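Local coordinates for protein molybdopterin synthase catalytic subunit (Helicobacter pylori, PDB 3RPF) that probably converts cyclic pyranopterin phosphate into molybdopterin by building its dithiolene with two sulfur atoms supplied by the small sulfur-carrier subunit, at residues E16-Y21 against F33-G38; C26-G31 against G73-M78; E63-K68 against L105-N110; I121-L126 against K135-P140. All blocks are in the same frame, centred on the assembly; numbering follows the deposited sequence.

After strand 5-9 comes helix 14-27, and contact 1 folds its middle back against strand 32-39, closing a short loop. Contact 2 starts inside that loop, at 26-31, and reaches on to strand 74-82, so the two cross. Contact 3 crosses contact 2 in turn: 63-68 precedes strand 74-82, while 105-110 lies beyond it on helix 101-118. Contacts 1 and 2 therefore place helix 14-27 on one sheet, and contact 3 pairs two helices against the same sheet, with the hydroxyl of Tyr-108 hydrogen-bonded to the carbonyl of Val-35. Contact 4 stands apart in series, about 23 Å from contact 3 between centres, and closes a small loop at the second sheet.

Contact 1. Residues E16-Y21 against F33-G38; sequences ELLKAY and FCVFVG
Leu-18 and Val-35 meet through their methyls: CD2 of Leu-18 lies 3.6 Å from CG2 of Val-35 and 3.7 Å from its CG1, resting on both prongs of the valine. Leu-18 leaves the helix without aiming at the strand; with CG anti to the carbonyl carbon (chi1 -81°), the branch swings over and brings CD2 down. One turn on, Tyr-21 uses its stem instead of its ring. Its CB sits 3.9 Å from CE1 of Phe-33, in the ring plane and at the edge, while the phenol leads off toward Leu-93 and Lys-77. Phe-33, its CG anti to the backbone N (chi1 -179°), reaches straight up from the strand to the helix, where Gln-22 and Ala-25 also touch it.

No hydrogen bond joins the two segments; the contact is buried and apolar. Beneath it, strand 32-39 is held by backbone bonds to strand 90-98 and, along its other edge, by an antiparallel ladder with the second MoaE subunit. The helix axis runs nearly antiparallel to the strand, at 165° and 11.0 Å, a helix-on-sheet layer of an alpha/beta fold whose sheet continues across the dimer interface.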
loop_
_atom_site.group_PDB
_atom_site.type_symbol
_atom_site.label_atom_id
_atom_site.label_comp_id
_atom_site.label_asym_id
_atom_site.label_seq_id
_atom_site.Cartn_x
_atom_site.Cartn_y
_atom_site.Cartn_z
ATOM N N GLU A 16 6.944 0.786 16.460
ATOM C CA GLU A 16 7.687 -0.429 16.774
ATOM C C GLU A 16 7.440 -1.537 15.749
ATOM O O GLU A 16 8.375 -2.236 15.347
ATOM C CB GLU A 16 7.327 -0.906 18.179
ATOM C CG GLU A 16 8.088 -2.126 18.633
ATOM C CD GLU A 16 7.517 -2.708 19.910
ATOM O OE1 GLU A 16 6.283 -2.904 19.975
ATOM O OE2 GLU A 16 8.300 -2.975 20.846
ATOM N N LEU A 17 6.186 -1.688 15.325
ATOM C CA LEU A 17 5.831 -2.685 14.320
ATOM C C LEU A 17 6.474 -2.383 12.963
ATOM O O LEU A 17 6.995 -3.279 12.313
ATOM C CB LEU A 17 4.312 -2.776 14.177
ATOM C CG LEU A 17 3.519 -3.293 15.383
ATOM C CD1 LEU A 17 2.038 -2.974 15.230
ATOM C CD2 LEU A 17 3.729 -4.790 15.573
ATOM N N LEU A 18 6.432 -1.122 12.541
ATOM C CA LEU A 18 6.986 -0.738 11.242
ATOM C C LEU A 18 8.494 -0.952 11.195
ATOM O O LEU A 18 9.032 -1.412 10.190
ATOM C CB LEU A 18 6.647 0.717 10.925
ATOM C CG LEU A 18 5.244 0.970 10.373
ATOM C CD1 LEU A 18 4.907 2.444 10.404
ATOM C CD2 LEU A 18 5.131 0.433 8.966
ATOM N N LYS A 19 9.166 -0.616 12.289
ATOM C CA LYS A 19 10.603 -0.811 12.401
ATOM C C LYS A 19 10.956 -2.286 12.273
ATOM O O LYS A 19 11.852 -2.650 11.514
ATOM C CB LYS A 19 11.120 -0.264 13.734
ATOM C CG LYS A 19 12.525 -0.736 14.109
ATOM C CD LYS A 19 12.716 -0.738 15.631
ATOM C CE LYS A 19 14.139 -1.125 16.033
ATOM N NZ LYS A 19 14.270 -1.321 17.509
ATOM N N ALA A 20 10.250 -3.136 13.016
ATOM C CA ALA A 20 10.520 -4.572 12.982
ATOM C C ALA A 20 10.276 -5.138 11.599
ATOM O O ALA A 20 11.054 -5.955 11.102
ATOM C CB ALA A 20 9.669 -5.311 14.010
ATOM N N TYR A 21 9.183 -4.722 10.972
ATOM C CA TYR A 21 8.867 -5.249 9.649
ATOM C C TYR A 21 9.953 -4.875 8.637
ATOM O O TYR A 21 10.363 -5.704 7.823
ATOM C CB TYR A 21 7.509 -4.733 9.183
ATOM C CG TYR A 21 6.330 -5.353 9.896
ATOM C CD1 TYR A 21 6.376 -6.666 10.360
ATOM C CD2 TYR A 21 5.166 -4.627 10.107
ATOM C CE1 TYR A 21 5.284 -7.237 11.009
ATOM C CE2 TYR A 21 4.074 -5.188 10.758
ATOM C CZ TYR A 21 4.139 -6.494 11.204
ATOM O OH TYR A 21 3.048 -7.045 11.851
ATOM N N PHE A 33 8.052 -2.997 -0.290
ATOM C CA PHE A 33 7.534 -2.987 1.079
ATOM C C PHE A 33 6.247 -2.163 1.094
ATOM O O PHE A 33 6.301 -0.932 0.977
ATOM C CB PHE A 33 8.626 -2.387 1.979
ATOM C CG PHE A 33 8.284 -2.319 3.455
ATOM C CD1 PHE A 33 8.445 -3.424 4.273
ATOM C CD2 PHE A 33 7.866 -1.127 4.028
ATOM C CE1 PHE A 33 8.164 -3.347 5.639
ATOM C CE2 PHE A 33 7.593 -1.038 5.381
ATOM C CZ PHE A 33 7.739 -2.156 6.191
ATOM N N CYS A 34 5.094 -2.837 1.205
ATOM C CA CYS A 34 3.800 -2.154 1.237
ATOM C C CYS A 34 3.156 -2.222 2.614
ATOM O O CYS A 34 3.002 -3.306 3.176
ATOM C CB CYS A 34 2.832 -2.805 0.264
ATOM S SG CYS A 34 3.536 -3.234 -1.328
ATOM N N VAL A 35 2.732 -1.071 3.130
ATOM C CA VAL A 35 2.141 -0.985 4.460
ATOM C C VAL A 35 0.779 -0.312 4.376
ATOM O O VAL A 35 0.577 0.619 3.582
ATOM C CB VAL A 35 3.014 -0.148 5.406
ATOM C CG1 VAL A 35 2.265 0.148 6.694
ATOM C CG2 VAL A 35 4.322 -0.860 5.692
ATOM N N PHE A 36 -0.158 -0.811 5.172
ATOM C CA PHE A 36 -1.409 -0.118 5.407
ATOM C C PHE A 36 -1.603 0.067 6.902
ATOM O O PHE A 36 -1.360 -0.853 7.685
ATOM C CB PHE A 36 -2.604 -0.895 4.853
ATOM C CG PHE A 36 -3.908 -0.176 5.039
ATOM C CD1 PHE A 36 -4.340 0.758 4.103
ATOM C CD2 PHE A 36 -4.684 -0.397 6.157
ATOM C CE1 PHE A 36 -5.535 1.437 4.276
ATOM C CE2 PHE A 36 -5.895 0.290 6.337
ATOM C CZ PHE A 36 -6.310 1.200 5.398
ATOM N N VAL A 37 -2.043 1.254 7.296
ATOM C CA VAL A 37 -2.333 1.520 8.689
ATOM C C VAL A 37 -3.738 2.111 8.786
ATOM O O VAL A 37 -4.034 3.117 8.139
ATOM C CB VAL A 37 -1.326 2.489 9.312
ATOM C CG1 VAL A 37 -1.711 2.776 10.785
ATOM C CG2 VAL A 37 0.086 1.916 9.206
ATOM N N GLY A 38 -4.603 1.459 9.558
ATOM C CA GLY A 38 -5.935 1.981 9.837
ATOM C C GLY A 38 -5.901 2.770 11.135
ATOM O O GLY A 38 -5.545 2.232 12.192
#

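Contact 2. Residues C26-G31 against G73-M78; sequences CAKNFG and GVVLKM
Phe-30 and Val-75 touch edge-on: CG2 of the valine lies near the plane of the phenyl ring, 3.6 Å from CE2 and 3.7 Å from CZ of Phe-30. The two side chains cross at about a right angle. Val-75 has CG1 anti to the backbone N (chi1 173°), which leaves CG2 as the methyl that reaches the ring.

Lys-28 comes over the same aromatic group from another direction. Its CB stands 3.6 Å above the ring plane of Phe-30, over the centre, and the rest of the chain runs out fully extended until NZ is 3.9 Å from CG2 of Val-75. That last approach is packing against a methyl; the ammonium is salt-bridged to Glu-24. Glu-24 uses its other carboxylate oxygen for Lys-77, also extended beyond CG. The two lysine nitrogens stand 4.9 Å apart, and the shared carboxylate probably eases their like charges.

Backbone and torsions together lay Lys-28 on Phe-30. Helix 14-27 ends in a Schellman motif with Asn-29 at positive phi as its C-prime residue, and the turn at Asn-29 brings the two side chains together. Phe-30 turns its CG anti to the carbonyl carbon (chi1 -72°), as Lys-28 does. From there the chain leads into strand 32-39. Asn-29 binds Arg-41 and Lys-42 of the second MoaE subunit, while Phe-30 and Val-75 both rest on Met-97 of strand 90-98, which lies between strands 74-82 and 32-39 in the sheet.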
loop_
_atom_site.group_PDB
_atom_site.type_symbol
_atom_site.label_atom_id
_atom_site.label_comp_id
_atom_site.label_asym_id
_atom_site.label_seq_id
_atom_site.Cartn_x
_atom_site.Cartn_y
_atom_site.Cartn_z
ATOM N N CYS A 26 14.812 -5.958 5.118
ATOM C CA CYS A 26 16.229 -5.857 4.796
ATOM C C CYS A 26 16.959 -7.197 4.991
ATOM O O CYS A 26 17.754 -7.608 4.143
ATOM C CB CYS A 26 16.881 -4.738 5.618
ATOM S SG CYS A 26 16.270 -3.050 5.222
ATOM N N ALA A 27 16.679 -7.884 6.095
ATOM C CA ALA A 27 17.323 -9.163 6.371
ATOM C C ALA A 27 16.966 -10.215 5.332
ATOM O O ALA A 27 17.732 -11.149 5.104
ATOM C CB ALA A 27 16.968 -9.658 7.766
ATOM N N LYS A 28 15.809 -10.076 4.697
ATOM C CA LYS A 28 15.419 -11.035 3.664
ATOM C C LYS A 28 15.753 -10.533 2.257
ATOM O O LYS A 28 15.334 -11.130 1.256
ATOM C CB LYS A 28 13.938 -11.366 3.783
ATOM C CG LYS A 28 13.645 -12.356 4.927
ATOM C CD LYS A 28 12.158 -12.558 5.185
ATOM C CE LYS A 28 11.965 -13.634 6.264
ATOM N NZ LYS A 28 10.547 -13.794 6.697
ATOM N N ASN A 29 16.494 -9.431 2.185
ATOM C CA ASN A 29 16.906 -8.867 0.897
ATOM C C ASN A 29 15.700 -8.542 0.008
ATOM O O ASN A 29 15.744 -8.751 -1.208
ATOM C CB ASN A 29 17.851 -9.838 0.188
ATOM C CG ASN A 29 18.578 -9.200 -0.987
ATOM O OD1 ASN A 29 18.953 -8.023 -0.947
ATOM N ND2 ASN A 29 18.782 -9.981 -2.042
ATOM N N PHE A 30 14.626 -8.022 0.615
ATOM C CA PHE A 30 13.438 -7.612 -0.129
ATOM C C PHE A 30 13.583 -6.241 -0.775
ATOM O O PHE A 30 14.312 -5.389 -0.273
ATOM C CB PHE A 30 12.202 -7.592 0.798
ATOM C CG PHE A 30 11.715 -8.966 1.184
ATOM C CD1 PHE A 30 12.108 -10.083 0.461
ATOM C CD2 PHE A 30 10.842 -9.131 2.252
ATOM C CE1 PHE A 30 11.656 -11.352 0.808
ATOM C CE2 PHE A 30 10.383 -10.395 2.610
ATOM C CZ PHE A 30 10.787 -11.508 1.884
ATOM N N GLY A 31 12.854 -6.016 -1.867
ATOM C CA GLY A 31 12.990 -4.776 -2.623
ATOM C C GLY A 31 11.706 -3.978 -2.635
ATOM O O GLY A 31 11.686 -2.837 -3.103
ATOM N N GLY A 73 6.102 -15.763 -2.969
ATOM C CA GLY A 73 7.344 -15.095 -2.601
ATOM C C GLY A 73 7.116 -13.837 -1.777
ATOM O O GLY A 73 8.018 -13.016 -1.631
ATOM N N VAL A 74 5.914 -13.688 -1.228
ATOM C CA VAL A 74 5.559 -12.495 -0.458
ATOM C C VAL A 74 5.314 -12.812 1.020
ATOM O O VAL A 74 4.590 -13.753 1.342
ATOM C CB VAL A 74 4.292 -11.853 -1.043
ATOM C CG1 VAL A 74 3.772 -10.725 -0.148
ATOM C CG2 VAL A 74 4.579 -11.342 -2.461
ATOM N N VAL A 75 5.923 -12.023 1.907
ATOM C CA VAL A 75 5.641 -12.092 3.333
ATOM C C VAL A 75 4.482 -11.178 3.683
ATOM O O VAL A 75 4.549 -9.956 3.490
ATOM C CB VAL A 75 6.831 -11.665 4.183
ATOM C CG1 VAL A 75 6.425 -11.589 5.658
ATOM C CG2 VAL A 75 7.984 -12.643 4.007
ATOM N N LEU A 76 3.419 -11.768 4.207
ATOM C CA LEU A 76 2.241 -10.995 4.569
ATOM C C LEU A 76 1.995 -11.170 6.053
ATOM O O LEU A 76 1.823 -12.297 6.531
ATOM C CB LEU A 76 1.042 -11.488 3.767
ATOM C CG LEU A 76 -0.304 -10.803 4.030
ATOM C CD1 LEU A 76 -0.266 -9.322 3.629
ATOM C CD2 LEU A 76 -1.419 -11.535 3.281
ATOM N N LYS A 77 2.001 -10.064 6.791
ATOM C CA LYS A 77 1.724 -10.114 8.233
ATOM C C LYS A 77 0.793 -8.999 8.625
ATOM O O LYS A 77 0.656 -8.003 7.896
ATOM C CB LYS A 77 3.024 -9.999 9.029
ATOM C CG LYS A 77 4.000 -11.122 8.702
ATOM C CD LYS A 77 5.280 -10.993 9.503
ATOM C CE LYS A 77 6.180 -12.201 9.256
ATOM N NZ LYS A 77 7.401 -12.162 10.110
HETATM N N MSE A 78 0.133 -9.164 9.771
HETATM C CA MSE A 78 -0.781 -8.142 10.243
HETATM C C MSE A 78 -0.823 -8.073 11.767
HETATM O O MSE A 78 -0.384 -9.001 12.476
HETATM C CB MSE A 78 -2.189 -8.408 9.703
HETATM C CG MSE A 78 -2.836 -9.662 10.309
HETATM SE SE MSE A 78 -4.770 -9.716 10.030
HETATM C CE MSE A 78 -5.270 -8.411 11.380
#

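Contact 3. Residues E63-K68 against L105-N110; sequences EKWHHK and LELYEN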
loop_
_atom_site.group_PDB
_atom_site.type_symbol
_atom_site.label_atom_id
_atom_site.label_comp_id
_atom_site.label_asym_id
_atom_site.label_seq_id
_atom_site.Cartn_x
_atom_site.Cartn_y
_atom_site.Cartn_z
ATOM N N GLU A 63 -4.130 -17.385 8.385
ATOM C CA GLU A 63 -3.036 -18.301 8.040
ATOM C C GLU A 63 -3.142 -18.735 6.583
ATOM O O GLU A 63 -2.123 -18.966 5.915
ATOM C CB GLU A 63 -2.986 -19.504 8.987
ATOM C CG GLU A 63 -1.562 -19.933 9.364
ATOM C CD GLU A 63 -0.855 -18.914 10.251
ATOM O OE1 GLU A 63 -1.546 -18.033 10.807
ATOM O OE2 GLU A 63 0.388 -18.995 10.395
ATOM N N LYS A 64 -4.370 -18.835 6.072
ATOM C CA LYS A 64 -4.556 -19.148 4.651
ATOM C C LYS A 64 -4.015 -18.031 3.760
ATOM O O LYS A 64 -3.419 -18.299 2.724
ATOM C CB LYS A 64 -6.023 -19.417 4.327
ATOM N N TRP A 65 -4.227 -16.781 4.152
ATOM C CA TRP A 65 -3.697 -15.667 3.374
ATOM C C TRP A 65 -2.177 -15.619 3.464
ATOM O O TRP A 65 -1.489 -15.414 2.455
ATOM C CB TRP A 65 -4.286 -14.335 3.854
ATOM C CG TRP A 65 -5.511 -13.896 3.093
ATOM C CD1 TRP A 65 -6.802 -13.856 3.562
ATOM C CD2 TRP A 65 -5.563 -13.441 1.739
ATOM N NE1 TRP A 65 -7.647 -13.399 2.577
ATOM C CE2 TRP A 65 -6.912 -13.136 1.452
ATOM C CE3 TRP A 65 -4.596 -13.242 0.742
ATOM C CZ2 TRP A 65 -7.314 -12.650 0.204
ATOM C CZ3 TRP A 65 -5.002 -12.761 -0.491
ATOM C CH2 TRP A 65 -6.347 -12.472 -0.751
ATOM N N HIS A 66 -1.643 -15.791 4.668
ATOM C CA HIS A 66 -0.187 -15.824 4.816
ATOM C C HIS A 66 0.441 -16.873 3.896
ATOM O O HIS A 66 1.424 -16.603 3.199
ATOM C CB HIS A 66 0.203 -16.075 6.276
ATOM C CG HIS A 66 1.682 -16.147 6.506
ATOM N ND1 HIS A 66 2.478 -15.021 6.576
ATOM C CD2 HIS A 66 2.506 -17.204 6.678
ATOM C CE1 HIS A 66 3.730 -15.386 6.784
ATOM N NE2 HIS A 66 3.778 -16.703 6.848
ATOM N N HIS A 67 -0.121 -18.077 3.865
ATOM C CA HIS A 67 0.481 -19.124 3.036
ATOM C C HIS A 67 0.258 -18.945 1.535
ATOM O O HIS A 67 1.109 -19.338 0.731
ATOM C CB HIS A 67 0.073 -20.518 3.521
ATOM C CG HIS A 67 0.747 -20.909 4.797
ATOM N ND1 HIS A 67 0.068 -21.060 5.983
ATOM C CD2 HIS A 67 2.056 -21.139 5.076
ATOM C CE1 HIS A 67 0.923 -21.386 6.941
ATOM N NE2 HIS A 67 2.133 -21.436 6.414
ATOM N N LYS A 68 -0.866 -18.349 1.148
ATOM C CA LYS A 68 -1.072 -18.005 -0.262
ATOM C C LYS A 68 -0.033 -16.977 -0.697
ATOM O O LYS A 68 0.478 -17.029 -1.807
ATOM C CB LYS A 68 -2.486 -17.450 -0.478
ATOM C CG LYS A 68 -2.623 -16.621 -1.751
ATOM C CD LYS A 68 -4.078 -16.509 -2.187
ATOM C CE LYS A 68 -4.253 -15.416 -3.242
ATOM N NZ LYS A 68 -5.573 -15.488 -3.947
ATOM N N LEU A 105 2.249 -5.964 -4.305
ATOM C CA LEU A 105 1.167 -4.991 -4.445
ATOM C C LEU A 105 -0.182 -5.661 -4.718
ATOM O O LEU A 105 -1.217 -5.172 -4.278
ATOM C CB LEU A 105 1.483 -4.000 -5.568
ATOM C CG LEU A 105 2.488 -2.916 -5.194
ATOM C CD1 LEU A 105 2.999 -2.202 -6.450
ATOM C CD2 LEU A 105 1.856 -1.932 -4.255
ATOM N N GLU A 106 -0.173 -6.761 -5.463
ATOM C CA GLU A 106 -1.414 -7.452 -5.793
ATOM C C GLU A 106 -1.999 -8.108 -4.550
ATOM O O GLU A 106 -3.191 -7.979 -4.279
ATOM C CB GLU A 106 -1.181 -8.500 -6.891
ATOM N N LEU A 107 -1.167 -8.799 -3.779
ATOM C CA LEU A 107 -1.660 -9.420 -2.542
ATOM C C LEU A 107 -2.175 -8.370 -1.558
ATOM O O LEU A 107 -3.171 -8.574 -0.867
ATOM C CB LEU A 107 -0.561 -10.246 -1.896
ATOM C CG LEU A 107 -0.408 -11.634 -2.501
ATOM C CD1 LEU A 107 0.995 -12.142 -2.275
ATOM C CD2 LEU A 107 -1.434 -12.566 -1.879
ATOM N N TYR A 108 -1.487 -7.236 -1.510
ATOM C CA TYR A 108 -1.828 -6.160 -0.584
ATOM C C TYR A 108 -3.246 -5.679 -0.840
ATOM O O TYR A 108 -4.062 -5.638 0.080
ATOM C CB TYR A 108 -0.834 -5.040 -0.810
ATOM C CG TYR A 108 -1.032 -3.722 -0.087
ATOM C CD1 TYR A 108 -0.517 -3.512 1.188
ATOM C CD2 TYR A 108 -1.625 -2.645 -0.733
ATOM C CE1 TYR A 108 -0.654 -2.274 1.827
ATOM C CE2 TYR A 108 -1.758 -1.416 -0.115
ATOM C CZ TYR A 108 -1.268 -1.221 1.147
ATOM O OH TYR A 108 -1.406 0.044 1.711
ATOM N N GLU A 109 -3.529 -5.336 -2.092
ATOM C CA GLU A 109 -4.872 -4.947 -2.517
ATOM C C GLU A 109 -5.890 -6.030 -2.193
ATOM O O GLU A 109 -6.925 -5.762 -1.575
ATOM C CB GLU A 109 -4.887 -4.706 -4.031
ATOM N N ASN A 110 -5.612 -7.246 -2.642
ATOM C CA ASN A 110 -6.561 -8.342 -2.481
ATOM C C ASN A 110 -6.800 -8.679 -1.013
ATOM O O ASN A 110 -7.936 -8.910 -0.592
ATOM C CB ASN A 110 -6.086 -9.581 -3.243
ATOM C CG ASN A 110 -6.135 -9.396 -4.753
ATOM O OD1 ASN A 110 -6.876 -8.557 -5.263
ATOM N ND2 ASN A 110 -5.347 -10.185 -5.473
#
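The indole of Trp-65 meets Leu-107 with its edge: CD2 of the leucine lies in the ring plane, 3.8 Å from CZ3 of Trp-65. This is an antiparallel helix pair, 55-71 beside 101-118, lying on the mixed sheet of the MoaE fold. Asn-110 approaches the same six-membered ring obliquely, its CB 3.8 Å from CH2 of Trp-65, and the amide plane is turned 41° from the indole. Beyond the two segments, Trp-61 and Phe-111 each make an edge-to-face stack with the tryptophan, which is thus one member of an aromatic cluster.

The short segments run at 164° to one another, and their axes come no nearer than 11.6 Å. Such a wide separation is spanned by the large indole, with Trp-65 and Leu-107 lying alongside each other and pointing opposite ways. Trp-65 has an unusual chi1 of -93°, away from the staggered positions, and this turn carries the six-membered ring across to the second helix. Leu-107 offers CD2 to the indole while also packing on Val-74 of the sheet below.

Toward the outer surface, Lys-68 runs toward the second helix, its CG 4.2 Å from CD2 of Leu-107. Across the segments there is no hydrogen bond, and the polar atom of the indole is satisfied elsewhere on helix 101-118: NE1 of Trp-65 is hydrogen-bonded to OD2 of Asp-114.

Contact 4. Residues I121-L126 against K135-P140; sequences IWKYDL and KERSHP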
loop_
_atom_site.group_PDB
_atom_site.type_symbol
_atom_site.label_atom_id
_atom_site.label_comp_id
_atom_site.label_asym_id
_atom_site.label_seq_id
_atom_site.Cartn_x
_atom_site.Cartn_y
_atom_site.Cartn_z
ATOM N N ILE A 121 -14.170 -9.799 13.015
ATOM C CA ILE A 121 -13.885 -8.723 13.958
ATOM C C ILE A 121 -15.092 -7.793 14.021
ATOM O O ILE A 121 -15.690 -7.494 12.983
ATOM C CB ILE A 121 -12.653 -7.912 13.531
ATOM C CG1 ILE A 121 -11.398 -8.801 13.507
ATOM C CG2 ILE A 121 -12.466 -6.720 14.453
ATOM C CD1 ILE A 121 -10.127 -8.071 12.999
ATOM N N TRP A 122 -15.458 -7.350 15.228
ATOM C CA TRP A 122 -16.646 -6.507 15.414
ATOM C C TRP A 122 -16.274 -5.142 15.970
ATOM O O TRP A 122 -15.489 -5.031 16.911
ATOM C CB TRP A 122 -17.688 -7.199 16.307
ATOM C CG TRP A 122 -18.177 -8.457 15.673
ATOM C CD1 TRP A 122 -19.215 -8.587 14.803
ATOM C CD2 TRP A 122 -17.595 -9.755 15.805
ATOM N NE1 TRP A 122 -19.316 -9.894 14.382
ATOM C CE2 TRP A 122 -18.329 -10.629 14.986
ATOM C CE3 TRP A 122 -16.514 -10.259 16.529
ATOM C CZ2 TRP A 122 -18.029 -11.989 14.888
ATOM C CZ3 TRP A 122 -16.219 -11.607 16.430
ATOM C CH2 TRP A 122 -16.978 -12.455 15.622
ATOM N N LYS A 123 -16.839 -4.102 15.375
ATOM C CA LYS A 123 -16.453 -2.735 15.698
ATOM C C LYS A 123 -17.575 -2.006 16.409
ATOM O O LYS A 123 -18.740 -2.140 16.036
ATOM C CB LYS A 123 -16.076 -1.969 14.425
ATOM C CG LYS A 123 -15.879 -0.475 14.632
ATOM C CD LYS A 123 -15.103 0.171 13.464
ATOM C CE LYS A 123 -15.986 0.353 12.249
ATOM N NZ LYS A 123 -15.223 0.947 11.096
ATOM N N TYR A 124 -17.202 -1.217 17.415
ATOM C CA TYR A 124 -18.135 -0.388 18.164
ATOM C C TYR A 124 -17.602 1.039 18.224
ATOM O O TYR A 124 -16.399 1.251 18.417
ATOM C CB TYR A 124 -18.254 -0.899 19.593
ATOM C CG TYR A 124 -18.627 -2.363 19.724
ATOM C CD1 TYR A 124 -19.927 -2.741 20.043
ATOM C CD2 TYR A 124 -17.680 -3.360 19.550
ATOM C CE1 TYR A 124 -20.275 -4.087 20.183
ATOM C CE2 TYR A 124 -18.015 -4.708 19.685
ATOM C CZ TYR A 124 -19.311 -5.061 19.996
ATOM O OH TYR A 124 -19.641 -6.394 20.128
ATOM N N ASP A 125 -18.485 2.015 18.088
ATOM C CA ASP A 125 -18.152 3.407 18.354
ATOM C C ASP A 125 -18.091 3.604 19.872
ATOM O O ASP A 125 -18.935 3.098 20.576
ATOM C CB ASP A 125 -19.222 4.324 17.762
ATOM C CG ASP A 125 -19.209 4.348 16.244
ATOM O OD1 ASP A 125 -18.120 4.381 15.671
ATOM O OD2 ASP A 125 -20.287 4.334 15.622
ATOM N N LEU A 126 -17.114 4.337 20.380
ATOM C CA LEU A 126 -17.084 4.642 21.801
ATOM C C LEU A 126 -17.715 6.017 21.996
ATOM O O LEU A 126 -17.136 7.013 21.619
ATOM C CB LEU A 126 -15.651 4.683 22.316
ATOM C CG LEU A 126 -15.010 3.369 22.722
ATOM C CD1 LEU A 126 -13.703 3.562 23.451
ATOM C CD2 LEU A 126 -15.971 2.564 23.524
ATOM N N LYS A 135 -23.767 -1.318 13.154
ATOM C CA LYS A 135 -24.548 -2.215 12.303
ATOM C C LYS A 135 -24.567 -1.801 10.834
ATOM O O LYS A 135 -24.289 -2.614 9.947
ATOM C CB LYS A 135 -25.983 -2.344 12.828
ATOM N N GLU A 136 -24.888 -0.535 10.583
ATOM C CA GLU A 136 -25.055 -0.019 9.222
ATOM C C GLU A 136 -23.809 -0.209 8.364
ATOM O O GLU A 136 -23.902 -0.442 7.155
ATOM C CB GLU A 136 -25.436 1.472 9.255
ATOM C CG GLU A 136 -25.907 1.975 10.620
ATOM C CD GLU A 136 -24.766 2.112 11.621
ATOM O OE1 GLU A 136 -23.638 2.450 11.197
ATOM O OE2 GLU A 136 -24.994 1.878 12.831
ATOM N N ARG A 137 -22.642 -0.116 8.990
ATOM C CA ARG A 137 -21.383 -0.200 8.256
ATOM C C ARG A 137 -20.843 -1.628 8.135
ATOM O O ARG A 137 -19.819 -1.852 7.492
ATOM C CB ARG A 137 -20.333 0.700 8.923
ATOM C CG ARG A 137 -20.731 2.173 9.005
ATOM C CD ARG A 137 -19.971 2.897 10.111
ATOM N NE ARG A 137 -20.868 3.278 11.198
ATOM C CZ ARG A 137 -20.483 3.531 12.445
ATOM N NH1 ARG A 137 -21.383 3.868 13.358
ATOM N NH2 ARG A 137 -19.202 3.447 12.783
ATOM N N SER A 138 -21.528 -2.595 8.740
ATOM C CA SER A 138 -21.003 -3.966 8.821
ATOM C C SER A 138 -21.375 -4.890 7.660
ATOM O O SER A 138 -22.295 -4.604 6.881
ATOM C CB SER A 138 -21.375 -4.611 10.155
ATOM O OG SER A 138 -20.718 -3.941 11.218
ATOM N N HIS A 139 -20.643 -6.002 7.567
ATOM C CA HIS A 139 -20.685 -6.897 6.411
ATOM C C HIS A 139 -21.037 -8.318 6.832
ATOM O O HIS A 139 -20.309 -8.935 7.611
ATOM C CB HIS A 139 -19.315 -6.904 5.711
ATOM C CG HIS A 139 -18.774 -5.537 5.440
ATOM N ND1 HIS A 139 -19.233 -4.743 4.412
ATOM C CD2 HIS A 139 -17.819 -4.812 6.076
ATOM C CE1 HIS A 139 -18.589 -3.589 4.422
ATOM N NE2 HIS A 139 -17.721 -3.611 5.423
ATOM N N PRO A 140 -22.153 -8.857 6.307
ATOM C CA PRO A 140 -22.581 -10.219 6.668
ATOM C C PRO A 140 -21.556 -11.252 6.209
ATOM O O PRO A 140 -21.109 -11.181 5.066
ATOM C CB PRO A 140 -23.891 -10.400 5.884
ATOM C CG PRO A 140 -24.340 -9.012 5.529
ATOM C CD PRO A 140 -23.076 -8.214 5.356
HETATM O O HOH W 1 -18.797 -4.632 13.255
#
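Lys-123 and Asp-125 stand on extended strand 121-127, whereas the chain around Arg-137 turns, with Ser-138 N bonded to Lys-135 O at 3.0 Å. The loop follows the beta-hairpin of strands 121-127 and 130-133 and folds back beside its first strand.

Arg-137 grips Asp-125 end-on in a bidentate salt bridge. NH1 reaches the syn lone pair of OD2 of Asp-125 at 2.6 Å and 166°, and NH2 meets OD1 of Asp-125 on its syn side at 3.2 Å and 170°. Carboxylate and guanidinium are nearly coplanar, 17° apart. The arginine chain bends at chi3, and its third nitrogen is held too: NE bonds OE1 of Glu-136 at 2.9 Å, tilted from the guanidinium plane. This fixes both ends of the flat group.

Lys-123, Tyr-124 and Asp-125 probably belong to the substrate site, as in related MoaE proteins; Arg-137 would then be a second-shell residue fixing the Asp-125 carboxylate. Lys-123 packs on Cys-72 of the molybdopterin converting factor chain, and a sulfate ion, probably from the crystallisation liquor, lies about 5 Å from its side chain. One water bridges the segments, accepting from Lys-123 N at 2.9 Å and donating to Ser-138 OG at 2.9 Å.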